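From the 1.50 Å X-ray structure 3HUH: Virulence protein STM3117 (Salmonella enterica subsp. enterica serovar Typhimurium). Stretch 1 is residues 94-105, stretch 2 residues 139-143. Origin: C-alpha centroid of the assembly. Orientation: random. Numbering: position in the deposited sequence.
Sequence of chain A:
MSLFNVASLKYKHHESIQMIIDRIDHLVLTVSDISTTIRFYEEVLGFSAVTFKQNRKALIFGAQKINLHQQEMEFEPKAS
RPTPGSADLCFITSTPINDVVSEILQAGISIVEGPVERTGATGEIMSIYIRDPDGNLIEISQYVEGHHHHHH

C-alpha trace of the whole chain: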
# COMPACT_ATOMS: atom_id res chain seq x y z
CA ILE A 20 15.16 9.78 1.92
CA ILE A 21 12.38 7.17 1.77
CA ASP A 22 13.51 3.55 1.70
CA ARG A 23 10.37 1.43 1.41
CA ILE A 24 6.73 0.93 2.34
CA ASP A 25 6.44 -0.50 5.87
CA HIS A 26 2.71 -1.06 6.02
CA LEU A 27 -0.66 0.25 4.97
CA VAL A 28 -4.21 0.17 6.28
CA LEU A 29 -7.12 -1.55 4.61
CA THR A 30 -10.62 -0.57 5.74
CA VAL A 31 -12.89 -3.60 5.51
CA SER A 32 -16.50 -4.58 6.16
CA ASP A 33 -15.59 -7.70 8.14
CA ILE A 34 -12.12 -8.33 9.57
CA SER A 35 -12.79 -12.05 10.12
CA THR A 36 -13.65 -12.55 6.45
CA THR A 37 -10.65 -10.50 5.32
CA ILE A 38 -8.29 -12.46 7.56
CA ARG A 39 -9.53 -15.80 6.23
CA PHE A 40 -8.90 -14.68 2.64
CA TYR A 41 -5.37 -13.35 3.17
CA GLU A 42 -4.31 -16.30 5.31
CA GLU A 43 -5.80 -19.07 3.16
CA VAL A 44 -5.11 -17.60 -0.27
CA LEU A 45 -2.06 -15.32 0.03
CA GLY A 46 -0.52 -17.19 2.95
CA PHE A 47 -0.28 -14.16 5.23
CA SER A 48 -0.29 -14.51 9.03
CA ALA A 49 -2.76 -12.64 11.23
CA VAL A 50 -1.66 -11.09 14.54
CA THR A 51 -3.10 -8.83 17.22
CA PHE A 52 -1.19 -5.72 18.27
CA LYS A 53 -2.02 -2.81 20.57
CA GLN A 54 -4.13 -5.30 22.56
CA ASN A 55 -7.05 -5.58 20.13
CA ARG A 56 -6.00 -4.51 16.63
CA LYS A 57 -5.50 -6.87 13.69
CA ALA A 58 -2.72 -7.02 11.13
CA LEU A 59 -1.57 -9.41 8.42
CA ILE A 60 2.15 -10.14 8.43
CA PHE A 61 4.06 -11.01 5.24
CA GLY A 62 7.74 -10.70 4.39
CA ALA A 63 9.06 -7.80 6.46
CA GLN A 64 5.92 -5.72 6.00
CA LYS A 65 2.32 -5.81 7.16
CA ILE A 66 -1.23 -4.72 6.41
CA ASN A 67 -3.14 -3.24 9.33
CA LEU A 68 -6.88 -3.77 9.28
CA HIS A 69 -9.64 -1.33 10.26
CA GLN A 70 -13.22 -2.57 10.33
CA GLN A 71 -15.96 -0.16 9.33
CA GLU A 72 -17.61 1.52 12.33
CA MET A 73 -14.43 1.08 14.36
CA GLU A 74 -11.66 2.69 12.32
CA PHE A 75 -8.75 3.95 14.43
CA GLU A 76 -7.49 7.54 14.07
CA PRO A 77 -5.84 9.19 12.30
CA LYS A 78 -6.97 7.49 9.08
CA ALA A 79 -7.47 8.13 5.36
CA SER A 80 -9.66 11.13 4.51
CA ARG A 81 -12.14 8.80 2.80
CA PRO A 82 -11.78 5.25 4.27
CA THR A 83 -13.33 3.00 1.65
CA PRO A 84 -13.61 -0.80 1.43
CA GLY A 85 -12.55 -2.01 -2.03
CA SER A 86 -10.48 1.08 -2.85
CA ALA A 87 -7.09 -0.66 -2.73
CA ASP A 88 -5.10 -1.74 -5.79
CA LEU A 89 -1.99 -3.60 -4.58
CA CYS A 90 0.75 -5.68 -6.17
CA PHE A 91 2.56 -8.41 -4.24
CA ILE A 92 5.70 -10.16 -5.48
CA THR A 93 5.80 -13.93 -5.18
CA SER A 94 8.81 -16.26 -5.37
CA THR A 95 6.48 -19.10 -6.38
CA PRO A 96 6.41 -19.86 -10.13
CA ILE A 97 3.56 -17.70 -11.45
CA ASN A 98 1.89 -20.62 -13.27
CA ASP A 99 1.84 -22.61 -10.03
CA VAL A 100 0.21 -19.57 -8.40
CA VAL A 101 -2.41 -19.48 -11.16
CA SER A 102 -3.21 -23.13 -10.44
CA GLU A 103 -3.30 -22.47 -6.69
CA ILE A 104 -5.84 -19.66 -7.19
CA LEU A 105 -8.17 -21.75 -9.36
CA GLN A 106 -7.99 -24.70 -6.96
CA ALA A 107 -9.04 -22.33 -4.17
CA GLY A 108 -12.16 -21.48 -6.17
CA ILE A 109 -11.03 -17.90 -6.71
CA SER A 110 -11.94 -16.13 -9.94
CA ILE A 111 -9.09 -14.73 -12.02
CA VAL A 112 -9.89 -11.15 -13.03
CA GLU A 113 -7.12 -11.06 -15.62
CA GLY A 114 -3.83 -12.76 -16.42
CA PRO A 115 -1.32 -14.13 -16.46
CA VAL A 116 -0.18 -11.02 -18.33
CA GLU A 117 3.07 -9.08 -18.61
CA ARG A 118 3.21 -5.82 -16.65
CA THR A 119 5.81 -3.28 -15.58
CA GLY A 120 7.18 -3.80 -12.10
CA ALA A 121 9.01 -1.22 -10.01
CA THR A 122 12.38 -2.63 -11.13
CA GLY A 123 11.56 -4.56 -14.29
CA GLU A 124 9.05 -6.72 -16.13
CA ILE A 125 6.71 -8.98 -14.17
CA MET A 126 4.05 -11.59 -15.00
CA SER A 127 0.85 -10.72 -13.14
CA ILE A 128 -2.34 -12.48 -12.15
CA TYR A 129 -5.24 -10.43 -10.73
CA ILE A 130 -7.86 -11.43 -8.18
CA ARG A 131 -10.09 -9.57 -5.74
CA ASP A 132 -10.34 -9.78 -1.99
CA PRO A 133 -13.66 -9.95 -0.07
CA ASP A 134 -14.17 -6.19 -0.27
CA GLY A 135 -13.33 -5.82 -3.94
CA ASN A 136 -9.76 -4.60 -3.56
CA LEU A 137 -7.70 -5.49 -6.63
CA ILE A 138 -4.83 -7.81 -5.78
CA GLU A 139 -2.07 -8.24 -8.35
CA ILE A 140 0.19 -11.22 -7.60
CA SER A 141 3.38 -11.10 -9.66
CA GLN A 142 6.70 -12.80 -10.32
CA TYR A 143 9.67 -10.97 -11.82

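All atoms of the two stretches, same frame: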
# COMPACT_ATOMS: atom_id res chain seq x y z
N SER A 94 7.61 -15.54 -4.96
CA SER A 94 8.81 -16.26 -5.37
C SER A 94 8.37 -17.62 -5.92
O SER A 94 9.19 -18.42 -6.38
CB SER A 94 9.76 -16.44 -4.18
OG SER A 94 9.09 -17.00 -3.06
N THR A 95 7.07 -17.86 -5.88
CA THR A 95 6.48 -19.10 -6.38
C THR A 95 6.29 -18.94 -7.89
O THR A 95 5.90 -17.87 -8.35
CB THR A 95 5.11 -19.35 -5.71
OG1 THR A 95 5.29 -19.47 -4.29
CG2 THR A 95 4.46 -20.62 -6.24
N PRO A 96 6.59 -19.99 -8.68
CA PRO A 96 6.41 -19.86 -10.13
C PRO A 96 4.99 -19.35 -10.40
O PRO A 96 4.02 -19.92 -9.89
CB PRO A 96 6.63 -21.29 -10.63
CG PRO A 96 7.63 -21.83 -9.65
CD PRO A 96 7.08 -21.33 -8.33
N ILE A 97 4.87 -18.30 -11.19
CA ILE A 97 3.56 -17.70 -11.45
C ILE A 97 2.49 -18.67 -11.97
O ILE A 97 1.33 -18.53 -11.62
CB ILE A 97 3.68 -16.47 -12.40
CG1 ILE A 97 2.44 -15.58 -12.24
CG2 ILE A 97 3.85 -16.91 -13.84
CD1 ILE A 97 2.27 -15.00 -10.83
N ASN A 98 2.88 -19.66 -12.78
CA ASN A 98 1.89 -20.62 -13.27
C ASN A 98 1.40 -21.52 -12.14
O ASN A 98 0.25 -21.98 -12.15
CB ASN A 98 2.47 -21.45 -14.42
CG ASN A 98 2.63 -20.63 -15.69
OD1 ASN A 98 2.14 -19.50 -15.78
ND2 ASN A 98 3.30 -21.20 -16.69
N ASP A 99 2.26 -21.79 -11.16
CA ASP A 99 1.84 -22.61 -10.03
C ASP A 99 0.86 -21.77 -9.20
O ASP A 99 -0.11 -22.30 -8.65
CB ASP A 99 3.04 -23.01 -9.15
CG ASP A 99 3.95 -24.02 -9.82
OD1 ASP A 99 3.49 -24.75 -10.73
OD2 ASP A 99 5.13 -24.11 -9.43
N VAL A 100 1.09 -20.46 -9.15
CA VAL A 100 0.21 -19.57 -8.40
C VAL A 100 -1.16 -19.56 -9.08
O VAL A 100 -2.19 -19.60 -8.41
CB VAL A 100 0.76 -18.13 -8.36
CG1 VAL A 100 -0.25 -17.21 -7.66
CG2 VAL A 100 2.09 -18.10 -7.62
N VAL A 101 -1.16 -19.48 -10.41
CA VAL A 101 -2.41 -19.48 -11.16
C VAL A 101 -3.22 -20.72 -10.78
O VAL A 101 -4.40 -20.62 -10.47
CB VAL A 101 -2.15 -19.51 -12.69
CG1 VAL A 101 -3.44 -19.85 -13.43
CG2 VAL A 101 -1.62 -18.17 -13.15
N SER A 102 -2.56 -21.87 -10.79
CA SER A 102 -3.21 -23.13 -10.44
C SER A 102 -3.73 -23.10 -9.00
O SER A 102 -4.84 -23.55 -8.73
CB SER A 102 -2.22 -24.28 -10.61
OG SER A 102 -2.78 -25.50 -10.15
N GLU A 103 -2.93 -22.56 -8.09
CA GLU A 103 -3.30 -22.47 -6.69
C GLU A 103 -4.59 -21.66 -6.53
O GLU A 103 -5.49 -22.04 -5.77
CB GLU A 103 -2.16 -21.81 -5.91
CG GLU A 103 -2.18 -22.00 -4.42
CD GLU A 103 -0.92 -21.44 -3.77
OE1 GLU A 103 0.19 -21.81 -4.21
OE2 GLU A 103 -1.04 -20.64 -2.83
N ILE A 104 -4.68 -20.54 -7.25
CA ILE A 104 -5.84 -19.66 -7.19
C ILE A 104 -7.11 -20.36 -7.68
O ILE A 104 -8.16 -20.26 -7.05
CB ILE A 104 -5.61 -18.38 -8.03
CG1 ILE A 104 -4.59 -17.48 -7.32
CG2 ILE A 104 -6.94 -17.65 -8.28
CD1 ILE A 104 -4.20 -16.26 -8.11
N LEU A 105 -7.01 -21.06 -8.81
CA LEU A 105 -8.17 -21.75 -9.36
C LEU A 105 -8.62 -22.88 -8.43
O LEU A 105 -9.82 -23.10 -8.24
CB LEU A 105 -7.84 -22.31 -10.74
CG LEU A 105 -7.56 -21.25 -11.82
CD1 LEU A 105 -7.06 -21.94 -13.07
CD2 LEU A 105 -8.83 -20.46 -12.10
N GLU A 139 -2.92 -7.82 -7.25
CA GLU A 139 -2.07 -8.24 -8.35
C GLU A 139 -0.94 -9.06 -7.75
O GLU A 139 -0.16 -8.55 -6.95
CB GLU A 139 -1.52 -6.99 -9.06
CG GLU A 139 -0.67 -7.25 -10.31
CD GLU A 139 -0.08 -5.98 -10.91
OE1 GLU A 139 -0.45 -4.87 -10.46
OE2 GLU A 139 0.74 -6.08 -11.86
N ILE A 140 -0.87 -10.34 -8.10
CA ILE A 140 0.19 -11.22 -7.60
C ILE A 140 1.15 -11.41 -8.77
O ILE A 140 0.75 -11.88 -9.85
CB ILE A 140 -0.37 -12.57 -7.13
CG1 ILE A 140 -1.40 -12.33 -6.02
CG2 ILE A 140 0.76 -13.44 -6.59
CD1 ILE A 140 -2.22 -13.54 -5.65
N SER A 141 2.41 -11.05 -8.57
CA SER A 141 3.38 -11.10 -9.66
C SER A 141 4.74 -11.71 -9.37
O SER A 141 5.22 -11.71 -8.24
CB SER A 141 3.59 -9.67 -10.18
OG SER A 141 2.35 -8.97 -10.24
N GLN A 142 5.37 -12.23 -10.42
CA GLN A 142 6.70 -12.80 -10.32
C GLN A 142 7.58 -12.06 -11.33
O GLN A 142 7.16 -11.85 -12.47
CB GLN A 142 6.69 -14.29 -10.66
CG GLN A 142 8.08 -14.90 -10.75
CD GLN A 142 8.06 -16.36 -11.12
OE1 GLN A 142 7.26 -16.79 -11.96
NE2 GLN A 142 8.94 -17.15 -10.51
N TYR A 143 8.77 -11.66 -10.91
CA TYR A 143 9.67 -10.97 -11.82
C TYR A 143 10.22 -11.92 -12.88
O TYR A 143 10.51 -13.08 -12.52
CB TYR A 143 10.84 -10.34 -11.05
CG TYR A 143 10.58 -8.91 -10.64
CD1 TYR A 143 9.98 -8.60 -9.42
CD2 TYR A 143 10.89 -7.86 -11.51
CE1 TYR A 143 9.69 -7.28 -9.08
CE2 TYR A 143 10.60 -6.54 -11.18
CZ TYR A 143 10.00 -6.26 -9.96
OH TYR A 143 9.70 -4.96 -9.65

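The strand of stretch 2 packs against the helix of stretch 1 with its direction running roughly against it: the N-to-C axes make an angle of 150° and approach to 9.0 Å. Side chains on one face of the strand fill the gap, and the alternation of the strand turns Ile-140 and Gln-142 toward the helix and Ser-141 away.

Glu-139 opens the segment and stays out of the contact. It is buried, but its extended side chain reaches no atom of the helix, and its OE2 is hydrogen-bonded elsewhere in the structure.

Ile-140 points toward the helix and supplies the apolar half of the interface. Its chi1 is m and its chi2 t. CG2 of Ile-140 lies 4.0 Å from CG1 of Val-100, while CD1 of Ile-140 lies 4.2 Å from CD1 of Ile-104. Val-100 and Ile-104 are one helical turn apart, so a single branched side chain on the strand can meet both. Each has its CA-to-CB bond directed toward the strand and each is buried, a setting that suits aliphatic groups with no polar atoms to satisfy. The helix keeps its polar residues off this surface: Asn-98, Asp-99, Ser-102 and Glu-103 make no contact with the strand.

Ser-141 follows the strand alternation and points away. Its OG is hydrogen-bonded elsewhere, so a small polar residue is accommodated in a buried site. Its backbone still takes part in the packing: CD1 of Ile-97 sits 4.2 Å from CA of Ser-141 and 3.6 Å from O of Ile-140. Ile-97, with chi1 t and chi2 p, thus lays its end against the strand backbone.

Gln-142 turns back toward the helix and provides the polar half. With chi1 and chi2 both t, the side chain extends to the start of the helix, where OE1 of Gln-142 accepts a hydrogen bond from N of Ile-97 at 2.9 Å, with an N-H...acceptor angle of 162°. The choice of site is instructive. Pro-96 holds the N-cap position, and O of Pro-96 receives the first helical bonds, from N of Val-100 at 3.1 Å and, weakly, from N of Asp-99 at 2.9 Å. The amide of Ile-97, at the first turn, has no preceding helical carbonyl to bind, and the glutamine from the strand supplies an acceptor. The amide group also lies near the preceding loop, with NE2 of Gln-142 3.8 Å from O of Thr-95. Gln-142 is partly exposed, as suits a polar group at the end of an apolar contact.

Tyr-143 is exposed and lies beyond reach of the helix, so the contact ends with the glutamine.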